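Side-chain contacts in glypican-1 (Homo sapiens, PDB 4YWT), which carries heparan sulfate chains at the cell surface, through which it binds alpha-4(V) collagen and takes part in Schwann cell myelination: residues 215-218 / 219-223; 378-381 / 382-386; 172-175 / 176-180. The protein carries 3 engineered substitutions. One frame throughout, in Å; residues are numbered along the deposited sequence.

Contact 1. Residues 215-218 / 219-223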
loop_
_atom_site.group_PDB
_atom_site.type_symbol
_atom_site.label_atom_id
_atom_site.label_comp_id
_atom_site.label_asym_id
_atom_site.label_seq_id
_atom_site.Cartn_x
_atom_site.Cartn_y
_atom_site.Cartn_z
ATOM N N ALA A 215 -17.047 -12.026 -1.022
ATOM C CA ALA A 215 -16.104 -11.802 0.067
ATOM C C ALA A 215 -14.693 -12.315 -0.213
ATOM O O ALA A 215 -13.716 -11.662 0.158
ATOM C CB ALA A 215 -16.635 -12.434 1.343
ATOM N N PHE A 216 -14.572 -13.474 -0.855
ATOM C CA PHE A 216 -13.245 -14.056 -1.046
ATOM C C PHE A 216 -12.432 -13.312 -2.110
ATOM O O PHE A 216 -11.230 -13.080 -1.931
ATOM C CB PHE A 216 -13.355 -15.543 -1.387
ATOM C CG PHE A 216 -13.477 -16.426 -0.176
ATOM C CD1 PHE A 216 -12.349 -16.822 0.525
ATOM C CD2 PHE A 216 -14.719 -16.845 0.276
ATOM C CE1 PHE A 216 -12.454 -17.627 1.645
ATOM C CE2 PHE A 216 -14.832 -17.649 1.394
ATOM C CZ PHE A 216 -13.698 -18.041 2.081
ATOM N N VAL A 217 -13.082 -12.917 -3.201
ATOM C CA VAL A 217 -12.391 -12.134 -4.218
ATOM C C VAL A 217 -12.128 -10.728 -3.680
ATOM O O VAL A 217 -11.116 -10.109 -4.020
ATOM C CB VAL A 217 -13.177 -12.069 -5.556
ATOM C CG1 VAL A 217 -14.447 -11.246 -5.419
ATOM C CG2 VAL A 217 -12.296 -11.504 -6.663
ATOM N N ALA A 218 -13.023 -10.234 -2.821
ATOM C CA ALA A 218 -12.783 -8.954 -2.158
ATOM C C ALA A 218 -11.495 -9.007 -1.336
ATOM O O ALA A 218 -10.588 -8.185 -1.515
ATOM C CB ALA A 218 -13.962 -8.582 -1.276
ATOM N N ALA A 219 -11.420 -9.994 -0.447
ATOM C CA ALA A 219 -10.260 -10.193 0.417
ATOM C C ALA A 219 -8.970 -10.352 -0.385
ATOM O O ALA A 219 -7.958 -9.677 -0.117
ATOM C CB ALA A 219 -10.477 -11.408 1.304
ATOM N N ARG A 220 -9.016 -11.249 -1.366
ATOM C CA ARG A 220 -7.857 -11.517 -2.209
ATOM C C ARG A 220 -7.375 -10.260 -2.925
ATOM O O ARG A 220 -6.176 -9.980 -2.961
ATOM C CB ARG A 220 -8.177 -12.601 -3.239
ATOM C CG ARG A 220 -6.975 -13.020 -4.068
ATOM C CD ARG A 220 -7.360 -13.277 -5.511
ATOM N NE ARG A 220 -8.274 -14.405 -5.648
ATOM C CZ ARG A 220 -9.116 -14.561 -6.664
ATOM N NH1 ARG A 220 -9.166 -13.654 -7.629
ATOM N NH2 ARG A 220 -9.913 -15.619 -6.711
ATOM N N SER A 221 -8.311 -9.506 -3.494
ATOM C CA SER A 221 -7.967 -8.296 -4.229
ATOM C C SER A 221 -7.380 -7.234 -3.303
ATOM O O SER A 221 -6.459 -6.507 -3.682
ATOM C CB SER A 221 -9.193 -7.745 -4.956
ATOM O OG SER A 221 -9.698 -8.695 -5.878
ATOM N N PHE A 222 -7.916 -7.147 -2.090
ATOM C CA PHE A 222 -7.400 -6.193 -1.113
ATOM C C PHE A 222 -5.950 -6.524 -0.749
ATOM O O PHE A 222 -5.058 -5.659 -0.819
ATOM C CB PHE A 222 -8.279 -6.180 0.140
ATOM C CG PHE A 222 -7.833 -5.196 1.185
ATOM C CD1 PHE A 222 -8.134 -3.849 1.060
ATOM C CD2 PHE A 222 -7.124 -5.618 2.296
ATOM C CE1 PHE A 222 -7.728 -2.942 2.019
ATOM C CE2 PHE A 222 -6.717 -4.715 3.262
ATOM C CZ PHE A 222 -7.019 -3.376 3.122
ATOM N N VAL A 223 -5.718 -7.781 -0.375
ATOM C CA VAL A 223 -4.369 -8.230 -0.025
ATOM C C VAL A 223 -3.385 -8.010 -1.184
ATOM O O VAL A 223 -2.273 -7.487 -0.992
ATOM C CB VAL A 223 -4.379 -9.717 0.393
ATOM C CG1 VAL A 223 -2.984 -10.318 0.325
ATOM C CG2 VAL A 223 -4.970 -9.866 1.790
#
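Ser221 N donates to Val217 O at 2.9 Å, one turn back on helix 204-236. In the conformer described, Ser221 OG bonds the same oxygen at 2.7 Å, and the two donors reach it from opposite faces of the carbonyl plane. OG is placed there by standing beside its own backbone N (chi1 -60°), although this side chain faces Leu466 and Ala469 of helix 450-471. Val217 adds one methyl: CG2 lies 3.9 Å from Arg220 NH1, resting over one face of the guanidinium. That group is held from outside, since Arg220 NH2 donates to Tyr150 O and the cation makes a cation-pi contact with Tyr150. The i to i-4 backbone bonds are regular, with Arg220 N on Phe216 O at 2.9 Å and Phe222 N on Ala218 O at 2.9 Å. Farther out, Phe216 packs on Leu114, Leu147 and Tyr150, while the Phe222 ring meets that of Phe106. The motif is the intrahelical serine-to-carbonyl bond from i to i-4, with Ala218 packed on Lys302 and Phe303 and Ala219 on Phe110, in a helix of the elongated, mainly helical glypican core.

Contact 2. Residues 378-381 / 382-386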
loop_
_atom_site.group_PDB
_atom_site.type_symbol
_atom_site.label_atom_id
_atom_site.label_comp_id
_atom_site.label_asym_id
_atom_site.label_seq_id
_atom_site.Cartn_x
_atom_site.Cartn_y
_atom_site.Cartn_z
ATOM N N VAL A 378 -10.212 -3.134 9.442
ATOM C CA VAL A 378 -10.655 -2.335 8.306
ATOM C C VAL A 378 -10.658 -0.843 8.641
ATOM O O VAL A 378 -10.243 -0.025 7.824
ATOM C CB VAL A 378 -12.059 -2.775 7.822
ATOM C CG1 VAL A 378 -12.729 -1.678 7.010
ATOM C CG2 VAL A 378 -11.952 -4.050 7.003
ATOM N N SER A 379 -11.107 -0.492 9.843
ATOM C CA SER A 379 -11.082 0.905 10.278
ATOM C C SER A 379 -9.655 1.451 10.306
ATOM O O SER A 379 -9.361 2.505 9.723
ATOM C CB SER A 379 -11.724 1.054 11.660
ATOM O OG SER A 379 -13.137 1.001 11.578
ATOM N N GLU A 380 -8.772 0.723 10.985
ATOM C CA GLU A 380 -7.369 1.113 11.074
ATOM C C GLU A 380 -6.735 1.241 9.688
ATOM O O GLU A 380 -6.029 2.211 9.402
ATOM C CB GLU A 380 -6.589 0.106 11.923
ATOM C CG GLU A 380 -5.075 0.203 11.791
ATOM C CD GLU A 380 -4.506 1.470 12.403
ATOM O OE1 GLU A 380 -5.227 2.146 13.165
ATOM O OE2 GLU A 380 -3.331 1.787 12.121
ATOM N N ALA A 381 -7.007 0.262 8.830
ATOM C CA ALA A 381 -6.450 0.240 7.482
ATOM C C ALA A 381 -6.936 1.419 6.647
ATOM O O ALA A 381 -6.156 2.034 5.924
ATOM C CB ALA A 381 -6.791 -1.069 6.792
ATOM N N LYS A 382 -8.224 1.733 6.746
ATOM C CA LYS A 382 -8.783 2.863 6.016
ATOM C C LYS A 382 -8.194 4.172 6.523
ATOM O O LYS A 382 -7.940 5.088 5.738
ATOM C CB LYS A 382 -10.310 2.884 6.121
ATOM C CG LYS A 382 -10.983 1.778 5.319
ATOM C CD LYS A 382 -12.421 2.120 4.959
ATOM C CE LYS A 382 -13.341 2.032 6.161
ATOM N NZ LYS A 382 -14.772 2.058 5.744
ATOM N N ALA A 383 -7.965 4.257 7.831
ATOM C CA ALA A 383 -7.294 5.427 8.392
ATOM C C ALA A 383 -5.894 5.583 7.802
ATOM O O ALA A 383 -5.539 6.648 7.281
ATOM C CB ALA A 383 -7.225 5.328 9.909
ATOM N N GLN A 384 -5.107 4.512 7.871
ATOM C CA GLN A 384 -3.731 4.536 7.383
ATOM C C GLN A 384 -3.631 4.806 5.881
ATOM O O GLN A 384 -2.668 5.418 5.421
ATOM C CB GLN A 384 -3.026 3.219 7.713
ATOM C CG GLN A 384 -2.606 3.079 9.170
ATOM C CD GLN A 384 -1.475 4.020 9.557
ATOM O OE1 GLN A 384 -0.906 4.715 8.714
ATOM N NE2 GLN A 384 -1.144 4.044 10.844
ATOM N N LEU A 385 -4.622 4.351 5.122
ATOM C CA LEU A 385 -4.610 4.524 3.673
ATOM C C LEU A 385 -5.065 5.922 3.279
ATOM O O LEU A 385 -4.527 6.511 2.342
ATOM C CB LEU A 385 -5.487 3.470 2.995
ATOM C CG LEU A 385 -4.900 2.056 2.977
ATOM C CD1 LEU A 385 -5.731 1.133 2.101
ATOM C CD2 LEU A 385 -3.449 2.082 2.517
ATOM N N ARG A 386 -6.055 6.453 3.990
ATOM C CA ARG A 386 -6.466 7.836 3.776
ATOM C C ARG A 386 -5.344 8.778 4.194
ATOM O O ARG A 386 -5.238 9.893 3.686
ATOM C CB ARG A 386 -7.743 8.164 4.553
ATOM C CG ARG A 386 -9.002 7.514 4.005
ATOM C CD ARG A 386 -10.232 7.971 4.776
ATOM N NE ARG A 386 -11.162 6.874 5.035
ATOM C CZ ARG A 386 -12.207 6.581 4.270
ATOM N NH1 ARG A 386 -12.464 7.301 3.187
ATOM N NH2 ARG A 386 -12.998 5.564 4.586
#
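Gln384 N donates to Glu380 O at 2.9 Å and 167° at the hydrogen, one turn apart on helix 373-387. Above this backbone bond the two side chains run side by side in the same direction, and Gln384 NE2 gives a weak bond of 3.4 Å to Glu380 OE2. Carboxylate and amide planes stand 61° apart, so the two flat groups are well twisted against each other. The carboxylate oxygen is also near the aliphatic part of its partner, with Glu380 OE2 3.3 Å from Gln384 CG. Both chains bend at their second torsion, in opposite senses, and these folds bring the ends together over the helix surface. Lys382 lays its chain across Val378, where the apolar touch is CE 3.9 Å from Val378 CG1. Nearer the backbone, the Lys382 CG methylene makes a van der Waals contact of 3.2 Å with Val378 O. Towards the interior, Ala381 packs on Gln102 and Phe106 of helix 70-129, and Val378 on Phe303 and Trp304; on the flank, Gln384 touches Met98. Leu385 N closes the next turn on Ala381 O at 2.9 Å. This is an amphipathic helix, with Val378, Ala381 and Leu385 buried, Ser379, Glu380 and Ala383 on the outer side and an i to i+4 polar pair along the flank, laid against the long helical core of glypican-1.

Contact 3. Residues 172-175 / 176-180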
loop_
_atom_site.group_PDB
_atom_site.type_symbol
_atom_site.label_atom_id
_atom_site.label_comp_id
_atom_site.label_asym_id
_atom_site.label_seq_id
_atom_site.Cartn_x
_atom_site.Cartn_y
_atom_site.Cartn_z
ATOM N N ARG A 172 -23.870 -38.631 -1.886
ATOM C CA ARG A 172 -23.366 -39.395 -0.744
ATOM C C ARG A 172 -24.346 -39.419 0.430
ATOM O O ARG A 172 -24.623 -40.478 1.001
ATOM C CB ARG A 172 -22.021 -38.830 -0.282
ATOM C CG ARG A 172 -20.880 -39.064 -1.259
ATOM C CD ARG A 172 -19.582 -38.459 -0.750
ATOM N NE ARG A 172 -19.174 -39.033 0.529
ATOM C CZ ARG A 172 -18.462 -40.148 0.657
ATOM N NH1 ARG A 172 -18.073 -40.816 -0.421
ATOM N NH2 ARG A 172 -18.136 -40.594 1.862
ATOM N N LEU A 173 -24.869 -38.249 0.784
ATOM C CA LEU A 173 -25.804 -38.135 1.897
ATOM C C LEU A 173 -27.081 -38.929 1.644
ATOM O O LEU A 173 -27.617 -39.559 2.558
ATOM C CB LEU A 173 -26.141 -36.666 2.168
ATOM C CG LEU A 173 -25.067 -35.863 2.907
ATOM C CD1 LEU A 173 -25.459 -34.401 3.020
ATOM C CD2 LEU A 173 -24.818 -36.452 4.282
ATOM N N PHE A 174 -27.564 -38.909 0.404
ATOM C CA PHE A 174 -28.770 -39.661 0.075
ATOM C C PHE A 174 -28.504 -41.160 0.118
ATOM O O PHE A 174 -29.352 -41.930 0.570
ATOM C CB PHE A 174 -29.312 -39.268 -1.298
ATOM C CG PHE A 174 -30.680 -39.817 -1.580
ATOM C CD1 PHE A 174 -31.803 -39.223 -1.028
ATOM C CD2 PHE A 174 -30.846 -40.929 -2.391
ATOM C CE1 PHE A 174 -33.067 -39.725 -1.280
ATOM C CE2 PHE A 174 -32.107 -41.436 -2.646
ATOM C CZ PHE A 174 -33.218 -40.831 -2.091
ATOM N N LYS A 175 -27.330 -41.572 -0.356
ATOM C CA LYS A 175 -26.932 -42.972 -0.251
ATOM C C LYS A 175 -26.889 -43.419 1.206
ATOM O O LYS A 175 -27.343 -44.515 1.541
ATOM C CB LYS A 175 -25.567 -43.211 -0.900
ATOM C CG LYS A 175 -25.570 -43.182 -2.417
ATOM C CD LYS A 175 -24.205 -43.575 -2.960
ATOM C CE LYS A 175 -23.729 -44.891 -2.358
ATOM N NZ LYS A 175 -22.419 -45.320 -2.924
ATOM N N GLN A 176 -26.347 -42.564 2.069
ATOM C CA GLN A 176 -26.175 -42.908 3.477
ATOM C C GLN A 176 -27.506 -42.925 4.223
ATOM O O GLN A 176 -27.698 -43.719 5.143
ATOM C CB GLN A 176 -25.204 -41.937 4.153
ATOM C CG GLN A 176 -24.730 -42.401 5.523
ATOM C CD GLN A 176 -23.825 -41.395 6.210
ATOM O OE1 GLN A 176 -23.754 -40.232 5.816
ATOM N NE2 GLN A 176 -23.117 -41.849 7.238
ATOM N N LEU A 177 -28.424 -42.049 3.823
ATOM C CA LEU A 177 -29.767 -42.054 4.396
ATOM C C LEU A 177 -30.503 -43.345 4.058
ATOM O O LEU A 177 -31.299 -43.841 4.854
ATOM C CB LEU A 177 -30.580 -40.852 3.906
ATOM C CG LEU A 177 -30.753 -39.680 4.875
ATOM C CD1 LEU A 177 -29.434 -38.966 5.127
ATOM C CD2 LEU A 177 -31.815 -38.708 4.373
ATOM N N HIS A 178 -30.233 -43.884 2.874
ATOM C CA HIS A 178 -30.923 -45.084 2.413
ATOM C C HIS A 178 -29.961 -46.222 2.078
ATOM O O HIS A 178 -29.658 -46.457 0.909
ATOM C CB HIS A 178 -31.779 -44.761 1.186
ATOM C CG HIS A 178 -32.761 -43.654 1.408
ATOM N ND1 HIS A 178 -33.267 -43.341 2.652
ATOM C CD2 HIS A 178 -33.325 -42.778 0.543
ATOM C CE1 HIS A 178 -34.102 -42.324 2.543
ATOM N NE2 HIS A 178 -34.156 -41.963 1.273
ATOM N N PRO A 179 -29.469 -46.928 3.109
ATOM C CA PRO A 179 -28.653 -48.126 2.886
ATOM C C PRO A 179 -29.492 -49.263 2.310
ATOM O O PRO A 179 -28.966 -50.141 1.623
ATOM C CB PRO A 179 -28.142 -48.480 4.290
ATOM C CG PRO A 179 -28.393 -47.260 5.127
ATOM C CD PRO A 179 -29.609 -46.623 4.541
ATOM N N GLN A 180 -30.790 -49.233 2.599
ATOM C CA GLN A 180 -31.719 -50.265 2.153
ATOM C C GLN A 180 -31.754 -50.383 0.634
ATOM O O GLN A 180 -31.696 -51.484 0.087
ATOM C CB GLN A 180 -33.125 -49.978 2.687
#
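The aromatic contact is a T-shaped pair: His178 presents an edge to one face of Phe174, with centroids 4.6 Å apart and planes at 78°. His178 CD2 leads, 3.3 Å from Phe174 CZ, and stands above the phenyl plane towards the rim. His178 NE2 follows at 3.6 Å from Phe174 CE1. Phe174 has CG opposite its backbone N across the CA-CB bond (chi1 -169°), which carries the ring forward along the helix to where the histidine leaves it. Among the backbone bonds, Gln176 N and Leu177 N keep the helical pattern, the latter on Leu173 O at 2.9 Å. His178 N still reaches Phe174 O at 3.1 Å and adds a weak bond to Lys175 O at 3.2 Å, just where the chain drops out of helical geometry before Pro179. A methyl meets a backbone carbonyl where Leu177 CD1 lies 3.2 Å from Leu173 O. The nonpolar packing is on Leu132 of helix 131-134, which Leu173, Gln176 and Leu177 all touch. Polar side-chain ends reach helix 131-134 and the residues after it, Gln176 NE2 bonding Glu131 O and Arg172 bonding Gln135 O and Asn136 OD1. At the end of helix 158-177 the imidazole thus combines an aromatic edge contact with a hydrogen bond from NE2 to Thr335 OG1, which would be expected to limit its rotation.

All three contacts are local, each between successive turns of one helix or at its end, and none touches another. Contacts 1 and 2 are neighbours in the middle of the long molecule: their centres lie 16 Å apart and their nearest atoms about 4 Å. They share surroundings, since Phe106 meets Phe222 of contact 1 and Ala381 of contact 2, and Thr300 and Phe303 touch both. Contact 3 sits near one end, its centre 38 Å from that of contact 1 and 51 Å from that of contact 2. The Gln384 side chain is about 9 Å from a bound calcium ion, and that of Phe216 about 11 Å from the N-acetylglucosamine of the N-linked glycan at Asn115; at those distances neither is touched.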